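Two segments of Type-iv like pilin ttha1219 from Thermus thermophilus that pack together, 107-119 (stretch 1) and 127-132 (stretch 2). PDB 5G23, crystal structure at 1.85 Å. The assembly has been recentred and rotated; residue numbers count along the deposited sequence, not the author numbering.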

# COMPACT_ATOMS: atom_id res chain seq x y z
N THR B 107 4.12 5.42 -13.47
CA THR B 107 3.03 5.06 -12.63
C THR B 107 1.87 5.99 -12.91
O THR B 107 2.07 7.19 -13.18
N GLY B 108 0.67 5.46 -12.84
CA GLY B 108 -0.57 6.26 -13.07
C GLY B 108 -1.79 5.80 -12.28
O GLY B 108 -2.02 4.58 -12.06
N TYR B 109 -2.59 6.78 -11.84
CA TYR B 109 -3.81 6.53 -11.16
C TYR B 109 -4.92 7.30 -11.86
O TYR B 109 -4.71 8.45 -12.26
N GLU B 110 -6.08 6.69 -11.96
CA GLU B 110 -7.32 7.33 -12.50
C GLU B 110 -8.56 6.73 -11.91
O GLU B 110 -8.52 5.60 -11.49
N VAL B 111 -9.67 7.45 -11.94
CA VAL B 111 -10.98 6.91 -11.54
C VAL B 111 -11.83 6.75 -12.80
O VAL B 111 -11.86 7.60 -13.67
N ASN B 112 -12.52 5.64 -12.86
CA ASN B 112 -13.48 5.38 -13.94
C ASN B 112 -14.61 4.52 -13.39
O ASN B 112 -14.33 3.52 -12.70
N GLN B 113 -15.86 4.88 -13.68
CA GLN B 113 -17.02 4.09 -13.24
C GLN B 113 -16.98 3.71 -11.74
O GLN B 113 -17.20 2.53 -11.36
N GLY B 114 -16.68 4.69 -10.90
CA GLY B 114 -16.76 4.47 -9.43
C GLY B 114 -15.60 3.67 -8.84
O GLY B 114 -15.67 3.26 -7.68
N ALA B 115 -14.55 3.42 -9.64
CA ALA B 115 -13.33 2.69 -9.20
C ALA B 115 -12.04 3.50 -9.43
O ALA B 115 -11.89 4.11 -10.49
N LEU B 116 -11.16 3.50 -8.43
CA LEU B 116 -9.86 3.99 -8.59
C LEU B 116 -9.01 2.82 -9.14
O LEU B 116 -9.05 1.75 -8.60
N ARG B 117 -8.24 3.11 -10.16
CA ARG B 117 -7.36 2.17 -10.83
C ARG B 117 -5.92 2.66 -10.97
O ARG B 117 -5.64 3.85 -10.92
N TRP B 118 -5.00 1.71 -11.10
CA TRP B 118 -3.61 1.96 -11.16
C TRP B 118 -2.96 1.27 -12.33
O TRP B 118 -3.36 0.12 -12.71
N GLY B 119 -1.95 1.90 -12.92
CA GLY B 119 -1.07 1.17 -13.85
C GLY B 119 0.39 1.58 -13.79
O GLY B 119 0.73 2.61 -13.18
N ALA B 127 3.54 5.24 -21.23
CA ALA B 127 2.18 5.59 -20.83
C ALA B 127 1.65 4.47 -19.96
O ALA B 127 1.45 3.38 -20.46
N PRO B 128 1.40 4.71 -18.67
CA PRO B 128 0.82 3.60 -17.92
C PRO B 128 -0.62 3.24 -18.34
O PRO B 128 -1.41 4.12 -18.54
N LEU B 129 -0.99 1.96 -18.43
CA LEU B 129 -2.35 1.63 -18.64
C LEU B 129 -3.03 1.32 -17.32
O LEU B 129 -2.60 0.37 -16.63
N PRO B 130 -4.08 2.03 -16.95
CA PRO B 130 -4.57 1.97 -15.59
C PRO B 130 -5.66 0.96 -15.50
O PRO B 130 -6.85 1.28 -15.37
N ASN B 131 -5.25 -0.29 -15.46
CA ASN B 131 -6.21 -1.35 -15.54
C ASN B 131 -6.21 -2.22 -14.33
O ASN B 131 -6.91 -3.22 -14.30
N ASN B 132 -5.47 -1.84 -13.29
CA ASN B 132 -5.38 -2.66 -12.07
C ASN B 132 -6.27 -2.04 -11.01
O ASN B 132 -6.22 -0.86 -10.76

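Stretch 1 folds back on itself as a β-hairpin, its two strands joined by a type I' turn from Asn112 to Ala115, and stretch 2 lies against the hairpin with 471 Å² buried between them, both sides summed. The backbone anchors the contact at Trp118 and Asn132, an antiparallel bridge in which Trp118 N donates to Asn132 O (2.9 Å) and Asn132 N donates to Trp118 O (2.9 Å).

Polar side-chain contacts cluster around the bridge. Asn132 (chi1 m) and Trp118 (chi1 t) project from the same face, so the amide lies beside the indole: Asn132 ND2 is 3.9 Å from Trp118 CE3, in an oblique arrangement. The same ND2 makes a weak hydrogen bond to Trp118 O (3.2 Å, 133°), giving that carbonyl a second donor from Asn132. The far side of the indole is tied within stretch 1, where Trp118 NE1 donates to Thr107 OG1 at 2.9 Å. This bond links the two strands of the hairpin through the indole that Asn132 approaches.

Arg117 (chi1 m, chi2 and chi3 t) points its CA-to-CB bond toward stretch 2, but its role there is mainly one of packing. Its aliphatic portion runs past Pro130, with Arg117 CD 3.4 Å from Pro130 O and the two CB atoms 4.5 Å apart. The guanidinium continues back along the hairpin, where Arg117 NH1 donates to Asn112 O at 2.7 Å.

The two prolines of stretch 2 make the other main packing contacts. Pro130, the most extensively covered residue of the contact, has its CB directed sideways; its ring also meets the carboxylate end of Glu110 (chi1 m, chi2 t), with Pro130 CG 3.6 Å from Glu110 OE2. Pro128 points toward the hairpin and rests on backbone rather than side chains: its CG lies 3.6 Å from Thr107 C and 3.7 Å from Gly108 N, and its CB lies 3.6 Å from Gly119 O. Both rings are C-gamma endo.

Two glycines leave room for this close approach. A CB on Gly119 would clash with Leu129 O, at 2.0 Å, whereas the actual Gly119 CA makes a CA-H...O contact with that oxygen at 3.3 Å. At Gly108 a CB would sit a tight 3.1 Å from Pro128 CG. The CA-to-CB bonds of Leu129 and Asn131 point away from the hairpin, and those of Tyr109 and Leu116 point away from stretch 2.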

# COMPACT_ATOMS: atom_id res chain seq x y z
CB THR B 107 3.48 5.10 -11.14
OG1 THR B 107 2.49 4.44 -10.33
CG2 THR B 107 3.70 6.53 -10.63
CB TYR B 109 -3.71 7.03 -9.71
CG TYR B 109 -2.77 6.24 -8.91
CD1 TYR B 109 -3.17 5.01 -8.36
CD2 TYR B 109 -1.53 6.70 -8.62
CE1 TYR B 109 -2.28 4.26 -7.62
CE2 TYR B 109 -0.64 5.96 -7.87
CZ TYR B 109 -1.02 4.74 -7.38
OH TYR B 109 -0.16 4.04 -6.58
CB GLU B 110 -7.41 7.05 -14.01
CG GLU B 110 -6.29 7.61 -14.86
CD GLU B 110 -6.63 7.64 -16.34
OE1 GLU B 110 -7.86 7.68 -16.69
OE2 GLU B 110 -5.66 7.60 -17.14
CB VAL B 111 -11.75 7.79 -10.54
CG1 VAL B 111 -13.18 7.31 -10.32
CG2 VAL B 111 -11.07 7.74 -9.22
CB ASN B 112 -12.77 4.63 -15.07
CG ASN B 112 -13.77 4.12 -16.12
OD1 ASN B 112 -14.08 2.92 -16.19
ND2 ASN B 112 -14.30 5.04 -16.90
CB GLN B 113 -17.15 2.84 -14.08
CG GLN B 113 -17.48 3.15 -15.52
CD GLN B 113 -17.76 1.89 -16.29
OE1 GLN B 113 -17.49 0.77 -15.83
NE2 GLN B 113 -18.34 2.05 -17.45
CB ALA B 115 -13.20 1.36 -9.92
CB LEU B 116 -9.32 4.49 -7.24
CG LEU B 116 -7.88 5.01 -7.19
CD1 LEU B 116 -7.70 6.30 -7.96
CD2 LEU B 116 -7.47 5.21 -5.74
CB ARG B 117 -7.92 1.84 -12.20
CG ARG B 117 -9.29 1.16 -12.18
CD ARG B 117 -9.66 0.72 -13.60
NE ARG B 117 -10.90 -0.01 -13.64
CZ ARG B 117 -12.11 0.58 -13.59
NH1 ARG B 117 -12.24 1.92 -13.49
NH2 ARG B 117 -13.22 -0.16 -13.59
CB TRP B 118 -2.95 1.42 -9.88
CG TRP B 118 -1.44 1.48 -9.87
CD1 TRP B 118 -0.62 2.60 -9.95
CD2 TRP B 118 -0.54 0.36 -9.80
NE1 TRP B 118 0.70 2.25 -9.87
CE2 TRP B 118 0.78 0.88 -9.79
CE3 TRP B 118 -0.74 -1.02 -9.66
CZ2 TRP B 118 1.91 0.06 -9.75
CZ3 TRP B 118 0.43 -1.87 -9.59
CH2 TRP B 118 1.71 -1.30 -9.65
CB ALA B 127 1.29 5.77 -22.08
CB PRO B 128 0.82 4.10 -16.48
CG PRO B 128 1.39 5.50 -16.46
CD PRO B 128 1.67 5.92 -17.89
CB LEU B 129 -2.36 0.35 -19.47
CG LEU B 129 -3.30 -0.03 -20.55
CD1 LEU B 129 -3.53 1.19 -21.41
CD2 LEU B 129 -2.74 -1.17 -21.37
CB PRO B 130 -5.12 3.39 -15.31
CG PRO B 130 -5.25 4.06 -16.68
CD PRO B 130 -4.72 3.12 -17.73
CB ASN B 131 -6.01 -2.16 -16.81
CG ASN B 131 -4.58 -2.66 -16.99
OD1 ASN B 131 -3.73 -2.60 -16.12
ND2 ASN B 131 -4.32 -3.15 -18.21
CB ASN B 132 -3.99 -2.75 -11.52
CG ASN B 132 -3.05 -3.48 -12.45
OD1 ASN B 132 -3.25 -4.64 -12.75
ND2 ASN B 132 -2.02 -2.78 -12.94